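Local coordinates for succinylglutamate desuccinylase (Vibrio parahaemolyticus, PDB 2BCO), which probably hydrolyses N-succinyl-L-glutamate to succinate and L-glutamate with the help of a zinc ion, in the last step of arginine degradation by the AST pathway, at residues A[75-79]-A[238-242]; A[162-166]-A[230-234]; A[180-185]-A[214-218]. All coordinates share one frame; numbering follows the deposited sequence.

Overall arrangement
In chain order the six segments run 75-79, 162-166, 180-185, 214-218, 230-234 and 238-242, so that the three contacts nest one inside another and none cross. Contact 3 closes the innermost loop, setting helix 179-188 against strand 214-220. Contact 2 encloses it, joining the start of strand 165-169 to the turn just before helix 235-245; strands 165-169 and 214-220 are neighbours in the sheet. Contact 1 closes the widest loop, tying helix 68-81 to helix 235-245, where the ring of Phe184 from contact 3 packs on the backbone at Ala240 and Leu241. All three lie in the zinc-dependent catalytic domain, with centres about 16 Å apart, and show how nested closures unite sequence-distant elements.

Contact 1. Residues A[75-79]-A[238-242]; sequences SIIKD and DLALR
A salt-bridge network of Asp79, Arg242 and Asp238 spans the gap between helices 68-81 and 235-245 of the catalytic domain. The axes of the two segments stay 12.1 Å apart and cross at -42°, a wide separation that long side chains must bridge. Arg242 does most of this: its CG lies beside the backbone N (chi1 -78°) and the chain then runs extended to NE, carrying the guanidinium across to the other helix. There a single carboxylate oxygen serves both terminal nitrogens. Arg242 NH1 donates to Asp79 OD2 at 2.9 Å, meeting the oxygen's anti lone pair, the one away from OD1, in a bent bond with OD2 tilted from the guanidinium plane, while NH2 makes a weak bond to the same oxygen. On its near side Arg242 NE binds Asp238 OD2 at 2.9 Å, one turn back along its own helix, and this bond is the straighter one at 155°. Gln85 OE1 adds a further acceptor for NH1. Ile76 CG1 lies over one face of the guanidinium, 3.8 Å from Arg242 CZ, and Ile76 CD1 meets Leu241 CD2 at 3.8 Å. Clasped between two carboxylates and backed by an aliphatic face, the guanidinium is probably restrained from rotating, and its charge probably helps Asp79 and Asp238, whose OD2 atoms are 6.8 Å apart, to stay ionised together.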
loop_
_atom_site.group_PDB
_atom_site.type_symbol
_atom_site.label_atom_id
_atom_site.label_comp_id
_atom_site.label_asym_id
_atom_site.label_seq_id
_atom_site.Cartn_x
_atom_site.Cartn_y
_atom_site.Cartn_z
ATOM N N SER A 75 -11.305 2.566 12.893
ATOM C CA SER A 75 -12.762 2.426 12.953
ATOM C C SER A 75 -13.201 0.991 12.647
ATOM O O SER A 75 -14.225 0.526 13.159
ATOM C CB SER A 75 -13.433 3.388 11.975
ATOM O OG SER A 75 -13.077 4.731 12.270
ATOM N N ILE A 76 -12.432 0.295 11.813
ATOM C CA ILE A 76 -12.744 -1.093 11.489
ATOM C C ILE A 76 -12.504 -1.957 12.729
ATOM O O ILE A 76 -13.299 -2.848 13.036
ATOM C CB ILE A 76 -11.895 -1.589 10.281
ATOM C CG1 ILE A 76 -12.522 -1.055 8.985
ATOM C CG2 ILE A 76 -11.809 -3.110 10.250
ATOM C CD1 ILE A 76 -11.676 -1.237 7.761
ATOM N N ILE A 77 -11.421 -1.682 13.451
ATOM C CA ILE A 77 -11.110 -2.431 14.664
ATOM C C ILE A 77 -12.234 -2.193 15.678
ATOM O O ILE A 77 -12.727 -3.120 16.320
ATOM C CB ILE A 77 -9.772 -1.968 15.300
ATOM C CG1 ILE A 77 -8.616 -2.145 14.308
ATOM C CG2 ILE A 77 -9.522 -2.732 16.594
ATOM C CD1 ILE A 77 -8.380 -3.560 13.880
ATOM N N LYS A 78 -12.640 -0.938 15.810
ATOM C CA LYS A 78 -13.699 -0.580 16.739
ATOM C C LYS A 78 -15.016 -1.281 16.404
ATOM O O LYS A 78 -15.740 -1.713 17.304
ATOM C CB LYS A 78 -13.894 0.938 16.738
ATOM C CG LYS A 78 -14.890 1.458 17.765
ATOM C CD LYS A 78 -14.874 2.980 17.812
ATOM C CE LYS A 78 -13.489 3.511 18.188
ATOM N NZ LYS A 78 -13.423 5.000 18.192
ATOM N N ASP A 79 -15.326 -1.400 15.113
ATOM C CA ASP A 79 -16.567 -2.050 14.700
ATOM C C ASP A 79 -16.501 -3.565 14.849
ATOM O O ASP A 79 -17.504 -4.208 15.154
ATOM C CB ASP A 79 -16.928 -1.667 13.258
ATOM C CG ASP A 79 -17.353 -0.208 13.131
ATOM O OD1 ASP A 79 -17.651 0.422 14.171
ATOM O OD2 ASP A 79 -17.402 0.314 11.996
ATOM N N ASP A 238 -13.281 2.205 1.768
ATOM C CA ASP A 238 -13.543 1.643 3.088
ATOM C C ASP A 238 -14.641 0.583 3.098
ATOM O O ASP A 238 -14.547 -0.409 3.827
ATOM C CB ASP A 238 -13.897 2.769 4.064
ATOM C CG ASP A 238 -14.176 2.266 5.464
ATOM O OD1 ASP A 238 -13.266 1.703 6.094
ATOM O OD2 ASP A 238 -15.314 2.432 5.936
ATOM N N LEU A 239 -15.677 0.807 2.293
ATOM C CA LEU A 239 -16.805 -0.114 2.182
ATOM C C LEU A 239 -16.332 -1.379 1.471
ATOM O O LEU A 239 -16.685 -2.493 1.853
ATOM C CB LEU A 239 -17.926 0.548 1.381
ATOM C CG LEU A 239 -19.373 0.107 1.623
ATOM C CD1 LEU A 239 -20.301 0.952 0.759
ATOM C CD2 LEU A 239 -19.542 -1.356 1.297
ATOM N N ALA A 240 -15.530 -1.196 0.429
ATOM C CA ALA A 240 -15.003 -2.331 -0.316
ATOM C C ALA A 240 -14.094 -3.137 0.619
ATOM O O ALA A 240 -14.103 -4.363 0.588
ATOM C CB ALA A 240 -14.224 -1.849 -1.539
ATOM N N LEU A 241 -13.329 -2.446 1.461
ATOM C CA LEU A 241 -12.441 -3.123 2.397
ATOM C C LEU A 241 -13.242 -3.847 3.475
ATOM O O LEU A 241 -12.860 -4.932 3.917
ATOM C CB LEU A 241 -11.467 -2.126 3.038
ATOM C CG LEU A 241 -10.481 -2.672 4.076
ATOM C CD1 LEU A 241 -9.607 -3.763 3.467
ATOM C CD2 LEU A 241 -9.628 -1.533 4.568
ATOM N N ARG A 242 -14.352 -3.257 3.911
ATOM C CA ARG A 242 -15.179 -3.922 4.920
ATOM C C ARG A 242 -15.829 -5.163 4.310
ATOM O O ARG A 242 -15.925 -6.204 4.960
ATOM C CB ARG A 242 -16.251 -2.970 5.465
ATOM C CG ARG A 242 -15.710 -1.959 6.485
ATOM C CD ARG A 242 -16.652 -0.772 6.690
ATOM N NE ARG A 242 -16.107 0.187 7.644
ATOM C CZ ARG A 242 -16.182 0.066 8.968
ATOM N NH1 ARG A 242 -16.790 -0.983 9.517
ATOM N NH2 ARG A 242 -15.635 0.992 9.748
#

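Contact 2. Residues A[162-166]-A[230-234]; sequences KHYTF and ALDRL
Leu234 N donates to Leu231 O at 2.9 Å and Arg233 N to Ala230 O at 3.1 Å, and these bonds between residues three apart wind the 3-10 turn that presents Arg233 and Leu234 to Tyr164. The Tyr164 ring takes the Arg233 side chain along one face. Arg233 CB sits 3.4 Å from Tyr164 CE2, CD forms a CH-pi contact over the same face, and a bend at chi3 (68°) folds the guanidinium back over the ring. The result is a cation-pi stack, with Arg233 CZ 3.8 Å from the ring centroid and the two planes only 9° from parallel. It illustrates how a flat cation can join two chain segments without any hydrogen bond between them: Thr165 opens strand 165-169, and Leu234 is the N-cap residue of helix 235-245. Deeper in the fold Leu234 CD2 reaches Tyr164 CE2 obliquely at 4.0 Å and Thr165 CG2 at 4.2 Å, while Ala68 and Leu72 of helix 68-81 also touch its side chain. Thr165, whose OG1 bonds to Glu191 N, brings its side chain to about 6 Å from that of Glu219, the predicted active-site residue.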
loop_
_atom_site.group_PDB
_atom_site.type_symbol
_atom_site.label_atom_id
_atom_site.label_comp_id
_atom_site.label_asym_id
_atom_site.label_seq_id
_atom_site.Cartn_x
_atom_site.Cartn_y
_atom_site.Cartn_z
ATOM N N LYS A 162 -4.609 13.614 -10.845
ATOM C CA LYS A 162 -5.933 13.553 -11.444
ATOM C C LYS A 162 -6.587 12.270 -10.944
ATOM O O LYS A 162 -7.782 12.061 -11.124
ATOM C CB LYS A 162 -5.840 13.571 -12.973
ATOM C CG LYS A 162 -4.924 12.516 -13.575
ATOM C CD LYS A 162 -4.720 12.754 -15.070
ATOM C CE LYS A 162 -3.776 11.716 -15.669
ATOM N NZ LYS A 162 -3.346 12.031 -17.065
ATOM N N HIS A 163 -5.782 11.412 -10.314
ATOM C CA HIS A 163 -6.271 10.162 -9.739
ATOM C C HIS A 163 -6.168 10.316 -8.223
ATOM O O HIS A 163 -5.090 10.125 -7.653
ATOM C CB HIS A 163 -5.418 8.970 -10.178
ATOM C CG HIS A 163 -5.401 8.731 -11.656
ATOM N ND1 HIS A 163 -6.538 8.773 -12.435
ATOM C CD2 HIS A 163 -4.386 8.401 -12.494
ATOM C CE1 HIS A 163 -6.227 8.480 -13.686
ATOM N NE2 HIS A 163 -4.926 8.251 -13.749
ATOM N N TYR A 164 -7.273 10.681 -7.571
ATOM C CA TYR A 164 -7.265 10.867 -6.120
ATOM C C TYR A 164 -6.793 9.588 -5.422
ATOM O O TYR A 164 -6.084 9.647 -4.414
ATOM C CB TYR A 164 -8.655 11.258 -5.624
ATOM C CG TYR A 164 -8.728 11.447 -4.128
ATOM C CD1 TYR A 164 -8.158 12.564 -3.514
ATOM C CD2 TYR A 164 -9.360 10.506 -3.323
ATOM C CE1 TYR A 164 -8.222 12.736 -2.118
ATOM C CE2 TYR A 164 -9.426 10.665 -1.933
ATOM C CZ TYR A 164 -8.859 11.786 -1.339
ATOM O OH TYR A 164 -8.949 11.952 0.028
ATOM N N THR A 165 -7.210 8.441 -5.958
ATOM C CA THR A 165 -6.796 7.136 -5.450
ATOM C C THR A 165 -6.199 6.334 -6.603
ATOM O O THR A 165 -6.629 6.461 -7.752
ATOM C CB THR A 165 -7.973 6.290 -4.882
ATOM O OG1 THR A 165 -8.960 6.088 -5.904
ATOM C CG2 THR A 165 -8.599 6.960 -3.676
ATOM N N PHE A 166 -5.187 5.532 -6.288
ATOM C CA PHE A 166 -4.556 4.661 -7.266
ATOM C C PHE A 166 -3.723 3.636 -6.522
ATOM O O PHE A 166 -3.469 3.794 -5.332
ATOM C CB PHE A 166 -3.728 5.454 -8.300
ATOM C CG PHE A 166 -2.429 6.021 -7.783
ATOM C CD1 PHE A 166 -1.254 5.276 -7.847
ATOM C CD2 PHE A 166 -2.357 7.337 -7.329
ATOM C CE1 PHE A 166 -0.021 5.834 -7.476
ATOM C CE2 PHE A 166 -1.125 7.905 -6.954
ATOM C CZ PHE A 166 0.044 7.147 -7.033
ATOM N N ALA A 230 -9.713 14.073 4.611
ATOM C CA ALA A 230 -10.904 14.159 3.763
ATOM C C ALA A 230 -11.493 12.749 3.673
ATOM O O ALA A 230 -11.631 12.189 2.591
ATOM C CB ALA A 230 -10.510 14.671 2.369
ATOM N N LEU A 231 -11.847 12.198 4.832
ATOM C CA LEU A 231 -12.373 10.838 4.959
ATOM C C LEU A 231 -13.519 10.388 4.055
ATOM O O LEU A 231 -13.569 9.222 3.655
ATOM C CB LEU A 231 -12.757 10.578 6.422
ATOM C CG LEU A 231 -11.755 9.826 7.312
ATOM C CD1 LEU A 231 -10.327 10.139 6.915
ATOM C CD2 LEU A 231 -11.996 10.191 8.769
ATOM N N ASP A 232 -14.435 11.294 3.743
ATOM C CA ASP A 232 -15.577 10.963 2.897
ATOM C C ASP A 232 -15.133 10.528 1.510
ATOM O O ASP A 232 -15.781 9.698 0.883
ATOM C CB ASP A 232 -16.535 12.158 2.816
ATOM C CG ASP A 232 -17.196 12.443 4.147
ATOM O OD1 ASP A 232 -17.963 11.569 4.610
ATOM O OD2 ASP A 232 -16.939 13.521 4.744
ATOM N N ARG A 233 -14.020 11.078 1.043
ATOM C CA ARG A 233 -13.501 10.719 -0.268
ATOM C C ARG A 233 -12.952 9.292 -0.266
ATOM O O ARG A 233 -12.573 8.774 -1.305
ATOM C CB ARG A 233 -12.395 11.696 -0.691
ATOM C CG ARG A 233 -12.806 13.164 -0.632
ATOM C CD ARG A 233 -11.785 14.066 -1.320
ATOM N NE ARG A 233 -11.762 13.854 -2.767
ATOM C CZ ARG A 233 -11.051 14.579 -3.623
ATOM N NH1 ARG A 233 -10.292 15.582 -3.188
ATOM N NH2 ARG A 233 -11.089 14.293 -4.915
ATOM N N LEU A 234 -12.915 8.655 0.899
ATOM C CA LEU A 234 -12.409 7.285 0.983
ATOM C C LEU A 234 -13.521 6.305 1.334
ATOM O O LEU A 234 -13.262 5.132 1.603
ATOM C CB LEU A 234 -11.301 7.182 2.038
ATOM C CG LEU A 234 -10.021 7.956 1.746
ATOM C CD1 LEU A 234 -9.069 7.819 2.923
ATOM C CD2 LEU A 234 -9.377 7.420 0.462
#

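Contact 3. Residues A[180-185]-A[214-218]; sequences ALVDFL and QALTM
Leu181 and Leu216 meet tip to tip in the buried layer where helix 179-188 covers strand 214-220, a helix-on-sheet interface of the alpha/beta catalytic domain. Leu181 CD1 lies 3.5 Å from Leu216 CD1, and Leu181 CD2 comes within 3.7 Å of Leu216 CD2, so both methyls of each leucine take part. Leu185, one turn further on, adds its CD1 at 3.9 Å from Leu216 CD1. The strand thus places one branched side chain against two successive turns of the helix, whose segment axis runs at 35° to that of the strand, 9.5 Å away.

Two residues along the strand, Met218 (present as selenomethionine) points to the helix as well. Its chain turns at chi3 (90°) and brings CE to 3.6 Å from Phe184 CE2. The selenium lies close to the ring plane, at the edge, 5.3 Å from the Phe184 centroid: a Met-aromatic contact approached from the rim. Phe184 stands with its CG anti to the backbone N (chi1 174°), which carries the ring across to Met218.

Outside this first shell, helix 235-245 packs against both partners, since Phe237 touches Phe184 and Met218 alike. Trp150 of strand 149-157 meets Leu181, Ala180 and Gln214, and backbone bonds to His151 and Asp153 hold Leu216 in the sheet. The side chain of Met218 is about 6 Å from that of the zinc ligand His155, so the Met218 end of this layer lies close to the metal site. At the other end of the strand segment, both polar atoms of the Gln214 amide are bonded, OE1 to Ser178 OG and NE2 to the carbonyl oxygen of Arg149, with Ala180 CB 4.2 Å from that OE1.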
loop_
_atom_site.group_PDB
_atom_site.type_symbol
_atom_site.label_atom_id
_atom_site.label_comp_id
_atom_site.label_asym_id
_atom_site.label_seq_id
_atom_site.Cartn_x
_atom_site.Cartn_y
_atom_site.Cartn_z
ATOM N N ALA A 180 -9.707 -11.678 -8.298
ATOM C CA ALA A 180 -10.267 -11.150 -7.057
ATOM C C ALA A 180 -9.647 -9.806 -6.692
ATOM O O ALA A 180 -10.358 -8.882 -6.293
ATOM C CB ALA A 180 -10.068 -12.142 -5.931
ATOM N N LEU A 181 -8.325 -9.692 -6.830
ATOM C CA LEU A 181 -7.647 -8.437 -6.511
ATOM C C LEU A 181 -8.154 -7.291 -7.377
ATOM O O LEU A 181 -8.410 -6.204 -6.869
ATOM C CB LEU A 181 -6.135 -8.561 -6.697
ATOM C CG LEU A 181 -5.378 -7.274 -6.339
ATOM C CD1 LEU A 181 -5.434 -7.055 -4.820
ATOM C CD2 LEU A 181 -3.949 -7.352 -6.805
ATOM N N VAL A 182 -8.282 -7.539 -8.680
ATOM C CA VAL A 182 -8.764 -6.533 -9.625
ATOM C C VAL A 182 -10.215 -6.178 -9.329
ATOM O O VAL A 182 -10.589 -5.010 -9.367
ATOM C CB VAL A 182 -8.637 -7.027 -11.087
ATOM C CG1 VAL A 182 -9.381 -6.087 -12.034
ATOM C CG2 VAL A 182 -7.169 -7.084 -11.476
ATOM N N ASP A 183 -11.034 -7.183 -9.035
ATOM C CA ASP A 183 -12.428 -6.923 -8.692
ATOM C C ASP A 183 -12.469 -6.023 -7.457
ATOM O O ASP A 183 -13.353 -5.175 -7.331
ATOM C CB ASP A 183 -13.176 -8.229 -8.379
ATOM C CG ASP A 183 -13.635 -8.957 -9.627
ATOM O OD1 ASP A 183 -14.100 -10.116 -9.495
ATOM O OD2 ASP A 183 -13.536 -8.376 -10.735
ATOM N N PHE A 184 -11.517 -6.229 -6.545
ATOM C CA PHE A 184 -11.447 -5.436 -5.319
ATOM C C PHE A 184 -11.172 -3.989 -5.669
ATOM O O PHE A 184 -11.833 -3.092 -5.151
ATOM C CB PHE A 184 -10.340 -5.943 -4.385
ATOM C CG PHE A 184 -10.117 -5.068 -3.172
ATOM C CD1 PHE A 184 -11.116 -4.912 -2.210
ATOM C CD2 PHE A 184 -8.935 -4.353 -3.021
ATOM C CE1 PHE A 184 -10.930 -4.059 -1.108
ATOM C CE2 PHE A 184 -8.737 -3.490 -1.919
ATOM C CZ PHE A 184 -9.742 -3.344 -0.969
ATOM N N LEU A 185 -10.192 -3.770 -6.548
ATOM C CA LEU A 185 -9.832 -2.425 -6.984
ATOM C C LEU A 185 -11.062 -1.709 -7.531
ATOM O O LEU A 185 -11.333 -0.564 -7.171
ATOM C CB LEU A 185 -8.775 -2.460 -8.098
ATOM C CG LEU A 185 -7.252 -2.527 -7.858
ATOM C CD1 LEU A 185 -6.825 -1.473 -6.844
ATOM C CD2 LEU A 185 -6.865 -3.899 -7.379
ATOM N N GLN A 214 -1.441 -11.524 -2.961
ATOM C CA GLN A 214 -2.107 -10.621 -3.902
ATOM C C GLN A 214 -1.882 -9.297 -3.176
ATOM O O GLN A 214 -2.625 -8.918 -2.271
ATOM C CB GLN A 214 -3.585 -11.020 -4.010
ATOM C CG GLN A 214 -3.719 -12.430 -4.618
ATOM C CD GLN A 214 -5.056 -13.110 -4.355
ATOM O OE1 GLN A 214 -6.028 -12.880 -5.067
ATOM N NE2 GLN A 214 -5.108 -13.947 -3.314
ATOM N N ALA A 215 -0.814 -8.615 -3.566
ATOM C CA ALA A 215 -0.410 -7.402 -2.885
ATOM C C ALA A 215 -0.469 -6.094 -3.650
ATOM O O ALA A 215 -0.276 -6.041 -4.862
ATOM C CB ALA A 215 0.992 -7.605 -2.338
ATOM N N LEU A 216 -0.726 -5.027 -2.909
ATOM C CA LEU A 216 -0.777 -3.711 -3.508
ATOM C C LEU A 216 -0.301 -2.677 -2.523
ATOM O O LEU A 216 -0.377 -2.860 -1.309
ATOM C CB LEU A 216 -2.210 -3.325 -3.890
ATOM C CG LEU A 216 -3.088 -4.138 -4.837
ATOM C CD1 LEU A 216 -4.539 -3.684 -4.649
ATOM C CD2 LEU A 216 -2.628 -3.940 -6.280
ATOM N N THR A 217 0.180 -1.575 -3.068
ATOM C CA THR A 217 0.555 -0.430 -2.266
ATOM C C THR A 217 -0.559 0.495 -2.740
ATOM O O THR A 217 -0.663 0.781 -3.932
ATOM C CB THR A 217 1.910 0.138 -2.672
ATOM O OG1 THR A 217 2.923 -0.830 -2.381
ATOM C CG2 THR A 217 2.197 1.427 -1.895
HETATM N N MSE A 218 -1.415 0.930 -1.829
HETATM C CA MSE A 218 -2.525 1.792 -2.214
HETATM C C MSE A 218 -2.370 3.246 -1.754
HETATM O O MSE A 218 -2.179 3.517 -0.569
HETATM C CB MSE A 218 -3.837 1.193 -1.680
HETATM C CG MSE A 218 -4.088 -0.234 -2.168
HETATM SE SE MSE A 218 -5.654 -1.098 -1.420
HETATM C CE MSE A 218 -6.933 -0.529 -2.753
#